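Local coordinates for protein putative oxidoreductase molybdopterin-binding subunit (Sulfolobus tokodaii, PDB 4ZOH) that binds a molybdenum pterin cytosine dinucleotide cofactor and probably serves as the catalytic subunit of an oxidoreductase related to xanthine dehydrogenase and aldehyde oxidase, at residues 39-44 against 102-107; 146-151 against 266-271; 427-432 against 545-550; 590-595 against 668-673. All coordinates share one frame; numbering follows the deposited sequence.

Contact 1: 39-44 against 102-107; sequences SKYPHA and YEELDY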
# COMPACT_ATOMS: atom_id res chain seq x y z
N SER A 39 8.62 -24.21 19.77
CA SER A 39 9.04 -25.25 20.72
C SER A 39 10.54 -25.40 20.69
O SER A 39 11.18 -25.51 19.59
CB SER A 39 8.37 -26.58 20.43
OG SER A 39 8.72 -27.48 21.48
N LYS A 40 11.15 -25.38 21.88
CA LYS A 40 12.55 -25.80 21.95
C LYS A 40 12.69 -27.30 22.19
O LYS A 40 13.78 -27.81 22.22
CB LYS A 40 13.33 -24.99 22.96
CG LYS A 40 12.89 -25.29 24.37
CD LYS A 40 14.06 -25.11 25.34
CE LYS A 40 13.82 -23.99 26.33
NZ LYS A 40 15.11 -23.54 26.96
N TYR A 41 11.58 -28.04 22.26
CA TYR A 41 11.63 -29.50 22.47
C TYR A 41 10.91 -30.28 21.40
O TYR A 41 9.93 -29.78 20.82
CB TYR A 41 11.03 -29.87 23.84
CG TYR A 41 11.87 -29.39 25.01
CD1 TYR A 41 13.13 -29.95 25.27
CD2 TYR A 41 11.39 -28.38 25.90
CE1 TYR A 41 13.89 -29.51 26.35
CE2 TYR A 41 12.16 -27.94 26.99
CZ TYR A 41 13.38 -28.53 27.22
OH TYR A 41 14.17 -28.11 28.26
N PRO A 42 11.38 -31.52 21.11
CA PRO A 42 10.73 -32.36 20.12
C PRO A 42 9.33 -32.82 20.48
O PRO A 42 8.47 -33.06 19.58
CB PRO A 42 11.68 -33.57 19.98
CG PRO A 42 12.63 -33.47 21.15
CD PRO A 42 12.71 -32.04 21.53
N HIS A 43 9.09 -33.01 21.78
CA HIS A 43 7.78 -33.52 22.28
C HIS A 43 7.59 -33.12 23.73
O HIS A 43 8.40 -33.47 24.60
CB HIS A 43 7.63 -35.03 22.14
CG HIS A 43 6.20 -35.51 22.17
ND1 HIS A 43 5.85 -36.85 22.27
CD2 HIS A 43 5.03 -34.82 22.14
CE1 HIS A 43 4.54 -36.97 22.23
NE2 HIS A 43 4.01 -35.75 22.15
N ALA A 44 6.56 -32.32 23.99
CA ALA A 44 6.35 -31.72 25.31
C ALA A 44 4.92 -31.30 25.48
O ALA A 44 4.22 -30.93 24.49
CB ALA A 44 7.27 -30.54 25.59
N TYR A 102 7.17 -26.23 30.05
CA TYR A 102 7.32 -27.50 29.33
C TYR A 102 7.33 -28.75 30.24
O TYR A 102 7.99 -28.78 31.24
CB TYR A 102 8.66 -27.49 28.58
CG TYR A 102 8.86 -26.49 27.42
CD1 TYR A 102 8.39 -26.77 26.14
CD2 TYR A 102 9.65 -25.34 27.60
CE1 TYR A 102 8.69 -25.90 25.05
CE2 TYR A 102 9.92 -24.47 26.55
CZ TYR A 102 9.43 -24.78 25.27
OH TYR A 102 9.73 -23.95 24.21
N GLU A 103 6.60 -29.78 29.84
CA GLU A 103 6.79 -31.13 30.36
C GLU A 103 7.32 -32.05 29.26
O GLU A 103 6.55 -32.45 28.39
CB GLU A 103 5.46 -31.67 30.91
CG GLU A 103 5.03 -30.90 32.15
CD GLU A 103 3.56 -31.10 32.51
OE1 GLU A 103 2.86 -32.06 32.03
OE2 GLU A 103 3.15 -30.27 33.34
N GLU A 104 8.62 -32.33 29.29
CA GLU A 104 9.28 -33.08 28.24
C GLU A 104 8.71 -34.45 28.21
O GLU A 104 8.64 -35.08 29.24
CB GLU A 104 10.75 -33.16 28.49
CG GLU A 104 11.54 -31.99 27.99
CD GLU A 104 12.91 -32.06 28.59
OE1 GLU A 104 13.88 -32.45 27.87
OE2 GLU A 104 12.99 -31.79 29.80
N LEU A 105 8.22 -34.86 27.03
CA LEU A 105 7.76 -36.20 26.76
C LEU A 105 8.76 -36.94 25.93
O LEU A 105 9.77 -36.37 25.43
CB LEU A 105 6.43 -36.21 26.04
CG LEU A 105 5.43 -35.32 26.75
CD1 LEU A 105 4.22 -35.11 25.85
CD2 LEU A 105 5.03 -35.95 28.10
N ASP A 106 8.50 -38.23 25.81
CA ASP A 106 9.34 -39.07 25.00
C ASP A 106 8.97 -38.81 23.51
O ASP A 106 7.79 -38.60 23.16
CB ASP A 106 9.20 -40.58 25.40
CG ASP A 106 10.34 -41.48 24.82
OD1 ASP A 106 11.46 -40.98 24.50
OD2 ASP A 106 10.10 -42.69 24.66
N TYR A 107 10.00 -38.91 22.67
CA TYR A 107 9.90 -38.59 21.25
C TYR A 107 10.63 -39.58 20.36
O TYR A 107 11.54 -40.29 20.82
CB TYR A 107 10.48 -37.22 21.06
CG TYR A 107 11.88 -37.07 21.52
CD1 TYR A 107 12.93 -37.22 20.60
CD2 TYR A 107 12.18 -36.69 22.82
CE1 TYR A 107 14.24 -37.07 20.97
CE2 TYR A 107 13.50 -36.54 23.20
CZ TYR A 107 14.52 -36.74 22.25
OH TYR A 107 15.83 -36.57 22.54

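Contact 2: 146-151 against 266-271; sequences EADLTI and VKKDGT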
# COMPACT_ATOMS: atom_id res chain seq x y z
N GLU A 146 12.75 -66.64 -12.40
CA GLU A 146 13.63 -66.49 -13.58
C GLU A 146 14.99 -65.79 -13.41
O GLU A 146 15.71 -65.65 -14.39
CB GLU A 146 12.86 -65.75 -14.68
CG GLU A 146 11.69 -66.49 -15.29
CD GLU A 146 10.94 -65.66 -16.32
OE1 GLU A 146 11.13 -64.41 -16.40
OE2 GLU A 146 10.12 -66.24 -17.07
N ALA A 147 15.34 -65.34 -12.22
CA ALA A 147 16.52 -64.50 -12.02
C ALA A 147 17.71 -65.37 -11.84
O ALA A 147 17.61 -66.40 -11.18
CB ALA A 147 16.37 -63.65 -10.78
N ASP A 148 18.87 -64.93 -12.35
CA ASP A 148 20.11 -65.69 -12.12
C ASP A 148 20.72 -65.31 -10.79
O ASP A 148 21.49 -66.07 -10.20
CB ASP A 148 21.11 -65.54 -13.32
CG ASP A 148 20.46 -65.94 -14.65
OD1 ASP A 148 19.73 -66.96 -14.68
OD2 ASP A 148 20.65 -65.23 -15.67
N LEU A 149 20.31 -64.14 -10.30
CA LEU A 149 20.98 -63.44 -9.23
C LEU A 149 20.03 -62.40 -8.64
O LEU A 149 19.18 -61.80 -9.35
CB LEU A 149 22.20 -62.69 -9.85
CG LEU A 149 23.25 -62.20 -8.86
CD1 LEU A 149 23.28 -63.13 -7.65
CD2 LEU A 149 24.61 -62.13 -9.51
N THR A 150 20.21 -62.14 -7.35
CA THR A 150 19.57 -61.01 -6.72
C THR A 150 20.55 -60.21 -5.91
O THR A 150 21.47 -60.77 -5.28
CB THR A 150 18.32 -61.39 -5.84
OG1 THR A 150 18.76 -62.05 -4.64
CG2 THR A 150 17.41 -62.23 -6.60
N ILE A 151 20.31 -58.90 -5.90
CA ILE A 151 21.16 -57.94 -5.20
C ILE A 151 20.33 -57.18 -4.19
O ILE A 151 19.25 -56.74 -4.52
CB ILE A 151 21.81 -56.89 -6.20
CG1 ILE A 151 22.43 -57.54 -7.48
CG2 ILE A 151 22.81 -55.94 -5.49
CD1 ILE A 151 23.72 -58.25 -7.23
N VAL A 266 17.81 -59.94 -11.31
CA VAL A 266 18.41 -59.77 -12.62
C VAL A 266 18.82 -61.07 -13.31
O VAL A 266 19.19 -62.06 -12.63
CB VAL A 266 19.65 -58.85 -12.54
CG1 VAL A 266 19.24 -57.49 -11.94
CG2 VAL A 266 20.81 -59.50 -11.75
N LYS A 267 18.77 -61.04 -14.65
CA LYS A 267 19.61 -61.95 -15.46
C LYS A 267 21.06 -61.46 -15.63
O LYS A 267 21.36 -60.23 -15.65
CB LYS A 267 18.91 -62.32 -16.75
CG LYS A 267 18.14 -63.62 -16.52
CD LYS A 267 16.95 -63.81 -17.46
CE LYS A 267 16.54 -65.29 -17.52
NZ LYS A 267 15.77 -65.52 -18.77
N LYS A 268 21.98 -62.43 -15.69
CA LYS A 268 23.43 -62.14 -15.84
C LYS A 268 23.77 -61.24 -17.06
O LYS A 268 24.79 -60.57 -17.03
CB LYS A 268 24.24 -63.44 -15.94
CG LYS A 268 24.26 -64.27 -14.69
CD LYS A 268 25.55 -64.11 -13.94
CE LYS A 268 25.86 -65.43 -13.28
NZ LYS A 268 26.31 -65.14 -11.90
N ASP A 269 22.92 -61.23 -18.08
CA ASP A 269 23.12 -60.33 -19.18
C ASP A 269 22.66 -58.87 -18.90
O ASP A 269 22.52 -58.08 -19.83
CB ASP A 269 22.47 -60.90 -20.45
CG ASP A 269 20.97 -60.71 -20.49
OD1 ASP A 269 20.38 -60.36 -19.44
OD2 ASP A 269 20.36 -60.89 -21.61
N GLY A 270 22.45 -58.52 -17.62
CA GLY A 270 21.89 -57.21 -17.23
C GLY A 270 20.42 -56.93 -17.49
O GLY A 270 19.99 -55.77 -17.36
N THR A 271 19.63 -57.95 -17.86
CA THR A 271 18.15 -57.88 -17.78
C THR A 271 17.74 -57.65 -16.31
O THR A 271 18.21 -58.39 -15.40
CB THR A 271 17.42 -59.10 -18.42
OG1 THR A 271 17.84 -59.26 -19.80
CG2 THR A 271 15.88 -58.91 -18.43

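Contact 3: 427-432 against 545-550; sequences VKYDGK and AFKMGE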
# COMPACT_ATOMS: atom_id res chain seq x y z
N VAL A 427 -10.44 -6.64 -23.12
CA VAL A 427 -10.00 -5.52 -23.97
C VAL A 427 -10.74 -4.26 -23.63
O VAL A 427 -11.99 -4.25 -23.60
CB VAL A 427 -10.21 -5.83 -25.49
CG1 VAL A 427 -9.70 -4.68 -26.37
CG2 VAL A 427 -9.54 -7.19 -25.83
N LYS A 428 -10.00 -3.17 -23.38
CA LYS A 428 -10.65 -1.93 -22.91
C LYS A 428 -11.11 -1.14 -24.19
O LYS A 428 -10.69 -1.45 -25.31
CB LYS A 428 -9.70 -1.09 -22.07
CG LYS A 428 -9.14 -1.80 -20.82
CD LYS A 428 -8.54 -0.85 -19.79
CE LYS A 428 -8.39 -1.58 -18.40
NZ LYS A 428 -9.74 -1.92 -17.85
N TYR A 429 -11.95 -0.14 -24.02
CA TYR A 429 -12.46 0.64 -25.14
C TYR A 429 -11.37 1.19 -26.03
O TYR A 429 -11.59 1.20 -27.26
CB TYR A 429 -13.28 1.80 -24.62
CG TYR A 429 -14.02 2.60 -25.66
CD1 TYR A 429 -15.21 2.13 -26.27
CD2 TYR A 429 -13.57 3.88 -26.01
CE1 TYR A 429 -15.89 2.93 -27.20
CE2 TYR A 429 -14.23 4.66 -26.97
CZ TYR A 429 -15.39 4.21 -27.52
OH TYR A 429 -16.02 5.04 -28.43
N ASP A 430 -10.25 1.68 -25.41
CA ASP A 430 -9.13 2.30 -26.16
C ASP A 430 -8.35 1.19 -26.89
O ASP A 430 -7.51 1.49 -27.73
CB ASP A 430 -8.22 3.12 -25.26
CG ASP A 430 -7.80 2.31 -23.97
OD1 ASP A 430 -8.65 2.08 -23.06
OD2 ASP A 430 -6.67 1.84 -23.93
N GLY A 431 -8.62 -0.08 -26.56
CA GLY A 431 -7.93 -1.20 -27.21
C GLY A 431 -6.96 -2.01 -26.36
O GLY A 431 -6.48 -3.09 -26.81
N LYS A 432 -6.69 -1.56 -25.15
CA LYS A 432 -5.66 -2.21 -24.32
C LYS A 432 -6.03 -3.65 -23.99
O LYS A 432 -7.13 -3.92 -23.61
CB LYS A 432 -5.39 -1.47 -23.04
CG LYS A 432 -4.27 -2.13 -22.20
CD LYS A 432 -4.40 -1.79 -20.71
CE LYS A 432 -3.17 -2.20 -19.91
NZ LYS A 432 -2.84 -3.64 -20.01
N ALA A 545 -17.75 -2.85 -30.51
CA ALA A 545 -18.26 -3.86 -29.57
C ALA A 545 -18.93 -3.23 -28.33
O ALA A 545 -19.95 -3.71 -27.87
CB ALA A 545 -17.16 -4.83 -29.14
N PHE A 546 -18.34 -2.15 -27.82
CA PHE A 546 -18.89 -1.45 -26.70
C PHE A 546 -20.23 -0.79 -27.08
O PHE A 546 -21.24 -0.94 -26.37
CB PHE A 546 -17.87 -0.44 -26.17
CG PHE A 546 -16.84 -1.02 -25.21
CD1 PHE A 546 -17.06 -0.94 -23.81
CD2 PHE A 546 -15.64 -1.60 -25.67
CE1 PHE A 546 -16.12 -1.43 -22.90
CE2 PHE A 546 -14.68 -2.09 -24.75
CZ PHE A 546 -14.92 -2.02 -23.35
N LYS A 547 -20.28 -0.09 -28.22
CA LYS A 547 -21.54 0.56 -28.70
C LYS A 547 -22.68 -0.45 -28.92
O LYS A 547 -23.82 -0.14 -28.68
CB LYS A 547 -21.32 1.34 -29.99
CG LYS A 547 -20.91 2.78 -29.80
CD LYS A 547 -20.25 3.32 -31.07
CE LYS A 547 -19.02 4.13 -30.70
NZ LYS A 547 -18.63 5.14 -31.71
N MET A 548 -22.35 -1.64 -29.36
CA MET A 548 -23.29 -2.71 -29.57
C MET A 548 -23.64 -3.50 -28.30
O MET A 548 -24.35 -4.53 -28.38
CB MET A 548 -22.71 -3.68 -30.58
CG MET A 548 -22.73 -3.20 -32.04
SD MET A 548 -21.60 -4.16 -33.09
CE MET A 548 -22.13 -5.85 -32.77
N GLY A 549 -23.15 -3.05 -27.14
CA GLY A 549 -23.33 -3.79 -25.84
C GLY A 549 -22.72 -5.18 -25.86
O GLY A 549 -23.26 -6.08 -25.29
N GLU A 550 -21.61 -5.36 -26.56
CA GLU A 550 -20.96 -6.64 -26.67
C GLU A 550 -19.60 -6.64 -25.91
O GLU A 550 -18.70 -5.88 -26.25
CB GLU A 550 -20.73 -6.92 -28.14
CG GLU A 550 -21.82 -7.75 -28.79
CD GLU A 550 -21.56 -9.21 -28.53
OE1 GLU A 550 -20.51 -9.73 -29.04
OE2 GLU A 550 -22.36 -9.80 -27.78

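Contact 4: 590-595 against 668-673; sequences AVDDVG and KGIGEA. With MCN (pterin cytosine dinucleotide), chain D.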
# COMPACT_ATOMS: atom_id res chain seq x y z
N ALA A 590 22.39 -32.56 -20.46
CA ALA A 590 20.99 -32.96 -20.25
C ALA A 590 20.41 -33.10 -21.62
O ALA A 590 20.49 -32.17 -22.47
CB ALA A 590 20.19 -31.87 -19.49
N VAL A 591 19.78 -34.25 -21.85
CA VAL A 591 18.97 -34.35 -23.07
C VAL A 591 17.54 -34.60 -22.65
O VAL A 591 17.28 -35.67 -22.13
CB VAL A 591 19.51 -35.46 -24.03
CG1 VAL A 591 18.60 -35.54 -25.26
CG2 VAL A 591 20.93 -35.12 -24.47
N ASP A 592 16.61 -33.69 -22.93
CA ASP A 592 15.23 -33.83 -22.43
C ASP A 592 14.19 -33.89 -23.54
O ASP A 592 14.31 -33.24 -24.60
CB ASP A 592 14.87 -32.64 -21.52
CG ASP A 592 15.70 -32.59 -20.22
OD1 ASP A 592 16.11 -33.62 -19.66
OD2 ASP A 592 15.98 -31.45 -19.74
N ASP A 593 13.11 -34.60 -23.30
CA ASP A 593 12.00 -34.45 -24.22
C ASP A 593 10.81 -33.98 -23.41
O ASP A 593 10.22 -34.75 -22.64
CB ASP A 593 11.70 -35.74 -25.00
CG ASP A 593 10.51 -35.59 -25.97
OD1 ASP A 593 9.81 -34.54 -25.96
OD2 ASP A 593 10.21 -36.54 -26.75
N VAL A 594 10.46 -32.71 -23.58
CA VAL A 594 9.38 -32.09 -22.81
C VAL A 594 8.25 -31.65 -23.68
O VAL A 594 7.48 -30.71 -23.34
CB VAL A 594 9.88 -30.94 -21.85
CG1 VAL A 594 10.66 -31.52 -20.68
CG2 VAL A 594 10.68 -29.86 -22.60
N GLY A 595 8.08 -32.36 -24.80
CA GLY A 595 7.03 -31.97 -25.75
C GLY A 595 7.40 -30.67 -26.46
O GLY A 595 8.60 -30.28 -26.47
N LYS A 668 4.96 -30.45 -22.18
CA LYS A 668 5.00 -31.14 -20.92
C LYS A 668 5.85 -30.27 -20.01
O LYS A 668 6.62 -29.41 -20.50
CB LYS A 668 5.67 -32.55 -21.07
CG LYS A 668 5.09 -33.32 -22.27
CD LYS A 668 5.57 -34.78 -22.35
CE LYS A 668 4.91 -35.56 -23.51
NZ LYS A 668 5.29 -37.01 -23.29
N GLY A 669 5.78 -30.53 -18.69
CA GLY A 669 6.53 -29.77 -17.74
C GLY A 669 7.99 -30.11 -17.62
O GLY A 669 8.39 -31.30 -17.64
N ILE A 670 8.79 -29.06 -17.40
CA ILE A 670 10.19 -29.23 -17.12
C ILE A 670 10.60 -28.62 -15.77
O ILE A 670 11.78 -28.75 -15.31
CB ILE A 670 11.02 -28.51 -18.26
CG1 ILE A 670 12.49 -29.01 -18.26
CG2 ILE A 670 10.99 -26.96 -18.05
CD1 ILE A 670 13.31 -28.73 -19.52
N GLY A 671 9.67 -27.93 -15.09
CA GLY A 671 10.08 -27.22 -13.81
C GLY A 671 10.83 -28.10 -12.86
O GLY A 671 11.75 -27.63 -12.13
N GLU A 672 10.47 -29.39 -12.86
CA GLU A 672 11.06 -30.34 -11.88
C GLU A 672 12.11 -31.35 -12.35
O GLU A 672 12.87 -31.81 -11.54
CB GLU A 672 9.93 -31.03 -11.02
CG GLU A 672 9.17 -30.00 -10.19
CD GLU A 672 7.84 -30.50 -9.61
OE1 GLU A 672 6.87 -30.72 -10.37
OE2 GLU A 672 7.79 -30.76 -8.38
N ALA A 673 12.10 -31.65 -13.66
CA ALA A 673 12.97 -32.63 -14.40
C ALA A 673 14.46 -32.56 -14.06
O ALA A 673 15.10 -33.57 -13.69
CB ALA A 673 12.69 -32.46 -15.91
N1 MCN D . 8.71 -24.33 -20.50
C2 MCN D . 8.64 -24.27 -21.89
N3 MCN D . 8.29 -25.37 -22.63
C4 MCN D . 8.00 -26.55 -21.96
C5 MCN D . 8.07 -26.62 -20.56
C6 MCN D . 8.40 -25.49 -19.82
O2 MCN D . 8.89 -23.25 -22.53
N4 MCN D . 7.66 -27.60 -22.68
C1' MCN D . 9.07 -23.10 -19.80
C2D MCN D . 7.80 -22.33 -19.42
O2' MCN D . 7.44 -21.37 -20.37
C3' MCN D . 8.23 -21.58 -18.19
C4D MCN D . 8.93 -22.67 -17.49
O4D MCN D . 9.68 -23.39 -18.56
O3' MCN D . 9.10 -20.54 -18.44
C5' MCN D . 7.65 -23.32 -16.98
O5' MCN D . 7.87 -24.53 -16.53
PA MCN D . 6.67 -25.57 -16.20
O1A MCN D . 5.34 -25.32 -16.70
O2A MCN D . 7.41 -26.83 -16.56
O3A MCN D . 6.81 -25.44 -14.52
PB MCN D . 6.03 -24.29 -13.70
O1B MCN D . 4.66 -24.84 -13.35
O2B MCN D . 6.04 -22.96 -14.29
O3B MCN D . 6.95 -24.24 -12.47
C10 MCN D . 6.77 -25.07 -11.29
C9' MCN D . 8.07 -25.72 -10.90
C8' MCN D . 8.02 -26.34 -9.60
S8' MCN D . 6.78 -27.52 -9.23
C7' MCN D . 8.99 -26.13 -8.66
S7' MCN D . 9.03 -26.99 -7.10
C6' MCN D . 10.15 -25.29 -8.91
C7 MCN D . 10.33 -25.07 -10.45
O9' MCN D . 9.07 -24.71 -10.97
N5' MCN D . 10.13 -24.04 -8.16
C4A MCN D . 10.74 -22.85 -8.61
N8' MCN D . 11.30 -23.96 -10.70
C4B MCN D . 11.36 -22.86 -9.90
N1' MCN D . 12.00 -21.79 -10.38
C2' MCN D . 12.02 -20.67 -9.66
N2' MCN D . 12.65 -19.63 -10.16
N3' MCN D . 11.43 -20.57 -8.35
C4' MCN D . 10.78 -21.70 -7.79
O4' MCN D . 10.27 -21.63 -6.64
O HOH W 1 7.97 -36.07 -24.33

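Contact 1: 39-44 against 102-107
The ring of Tyr41 drives its CD2-CE2 edge into the face of Tyr102, a T-shaped pair with centroids 4.8 Å apart and planes at 84°. The point of the wedge is CD2, which comes to 3.4 Å from CD1 of Tyr102. The same Tyr41 ring is filled in on both faces. Lys40 CG lies near the rim of one, while Glu104 CG sits over the centre of the other, 3.7 Å from the centroid, and the Glu104 carboxylate continues the stack at 28° to the ring. At the far end of Tyr102 the hydroxyl OH accepts the backbone N of Lys40 at 3.1 Å, which ties the far end of the ring to the 39-44 backbone, and Ala44 CB fits against its edge.

A second bump is Pro42, whose CG stands 3.5 Å from the centroid of the Tyr107 ring, almost on its normal. Tyr107 offers this face because its CG is held between the backbone N and the carbonyl carbon (chi1 57°). The third is Leu105, whose CD1 covers a face of the His43 ring in a CH-pi contact, 3.9 Å from the centroid. That imidazole is also gripped at both nitrogens: ND1 donates to Asp106 O at 2.8 Å, and NE2 bonds to Glu72. Leu105 N closes on His43 O at 2.8 Å from above the carbonyl plane.

Ala44 and Glu104 form an antiparallel, non-hydrogen-bonded pair, and the loop after strand 32-38 leads into a small sheet of the hammerhead domain, where strand 44-48 lies between strands 72-73 and 100-104.

Contact 2: 146-151 against 266-271
Backbone bonding joins Leu149 and Asp148 to Val266. Val266 N donates to Leu149 O at 3.0 Å, nearly straight at the hydrogen (172°), as expected of an antiparallel hydrogen-bonded pair. In return the single carbonyl O of Val266 takes two amides: Asp148 N at 2.9 Å, and Leu149 N in a weak bond at 3.3 Å.

One side chain adds a polar tie. Asp148 uses the anti lone pair of OD2 to accept Lys268 N at 3.1 Å, a bond straight to within 12° of linear. Its CG lies beside its own backbone N (chi1 -55°), which swings the carboxylate over the start of the turn. Both lysine ammonium groups stay beyond contact distance of it, so the tie is to the backbone.

Apolar and aliphatic packing is modest. Leu149 CB meets Val266 CG2 at 4.0 Å, and Lys268 CG lies 3.7 Å from Asp148 CB. Behind Val266, helix 336-353 covers the sheet through Val350. Separately, the extended Lys267 chain brings CE to 3.3 Å from Glu146 O, a van der Waals approach.

Two residues facing one make this a classic beta bulge at the start of edge strand 149-161, set against a hairpin whose type I turn, Lys267 to Gly270, is followed by a G1 bulge.

Contact 3: 427-432 against 545-550
Tyr429, in the type I turn with a G1 bulge that links strands 420-427 and 433-437, packs on Phe546 in the last turn of helix 538-547, which a Schellman motif with Gly549 at C-prime then closes. Two torsions set the pair. Tyr429 extends its ring on the side remote from its own N (chi1 -173°), and Phe546 holds CG beside its N (chi1 -84°), so that the tyrosine edge is aimed at the phenylalanine face.

The result is an offset edge-to-face pair, planes at 82° and centroids 5.6 Å apart. Tyr429 CB lies over the same face, 4.2 Å from the Phe546 centroid, and Tyr429 CD1 reaches Phe546 CB at 3.7 Å. The chain of Lys547, bent at its third torsion, passes CE within 3.9 Å of Tyr429 OH.

The second subunit takes part: its Trp420 meets the Phe546 ring, and its Asp477 accepts Tyr429 N. Replacing Phe546 by an alanine would probably leave the Tyr429 edge without a face to lie against and open a gap beside Trp420 of the second subunit.

Tyr429 N stands above the Phe546 plane, 3.4 Å from CE2, whereas Val427 O lies at the ring edge, near its plane, 3.6 Å from CE2.

Contact 4: 590-595 against 668-673
Val594 O accepts Lys668 N at 2.8 Å, the one backbone bond between 590-595 and 668-673, and beside it Val594 CG1 rests on Ile670. Followed outward, Ile670 divides its atoms between protein and cofactor. CB lies 3.9 Å from Val594 CG1. CG2 turns to the cytosine, 3.5 Å from MCN C6. CG1, remote from its own N (chi1 -163°), again meets Val594 CG1. The tip, CD1, ends 3.8 Å from Asp592 OD2, an oxygen bonded to Trp653, while OD1 takes His571.

These residues line the pterin cytosine dinucleotide pocket. Successive amides, Ile670 N and Gly671 N, pinch one phosphate oxygen, MCN O2A, at 2.8 Å and 2.9 Å. The cytosine amine N4 donates to Lys668 O at 3.0 Å, with only a weak bond to Val594 O. An Asx turn, Asp593 OD1 to Gly595 N, follows the strand.

Glu672 carries its carboxylate to the dithiolene, CD standing 3.2 Å from MCN S8', while Arg336, Gly333 and Ser484 hold the oxygens. Shortening Glu672 to an alanine is likely to take the salt-bridge partner from Arg336 and open a gap beside that sulfur. A water links Asp593 O to Lys668 NZ, which also donates to Thr566 O and salt-bridges Asp381.

How the contacts relate
The four contacts follow one another along the chain without overlap, and none touches another. Contact 4 lies deepest, about 14 Å from the chain's centre, with the cofactor; the others are peripheral, contact 3 farthest at about 40 Å. Centres of contacts 2 and 3 are about 70 Å apart. Contact 1 belongs to the hammerhead range, contact 2 to the first cofactor-binding range, contact 3 to the second, where strand 583-593 of contact 4 also falls. Contacts 2 and 3 each involve a type I turn between neighbouring antiparallel strands. Contact 3 meets the second subunit about 40 Å (centre to centre) from contact 4, so this part of the interface is remote from the cofactor.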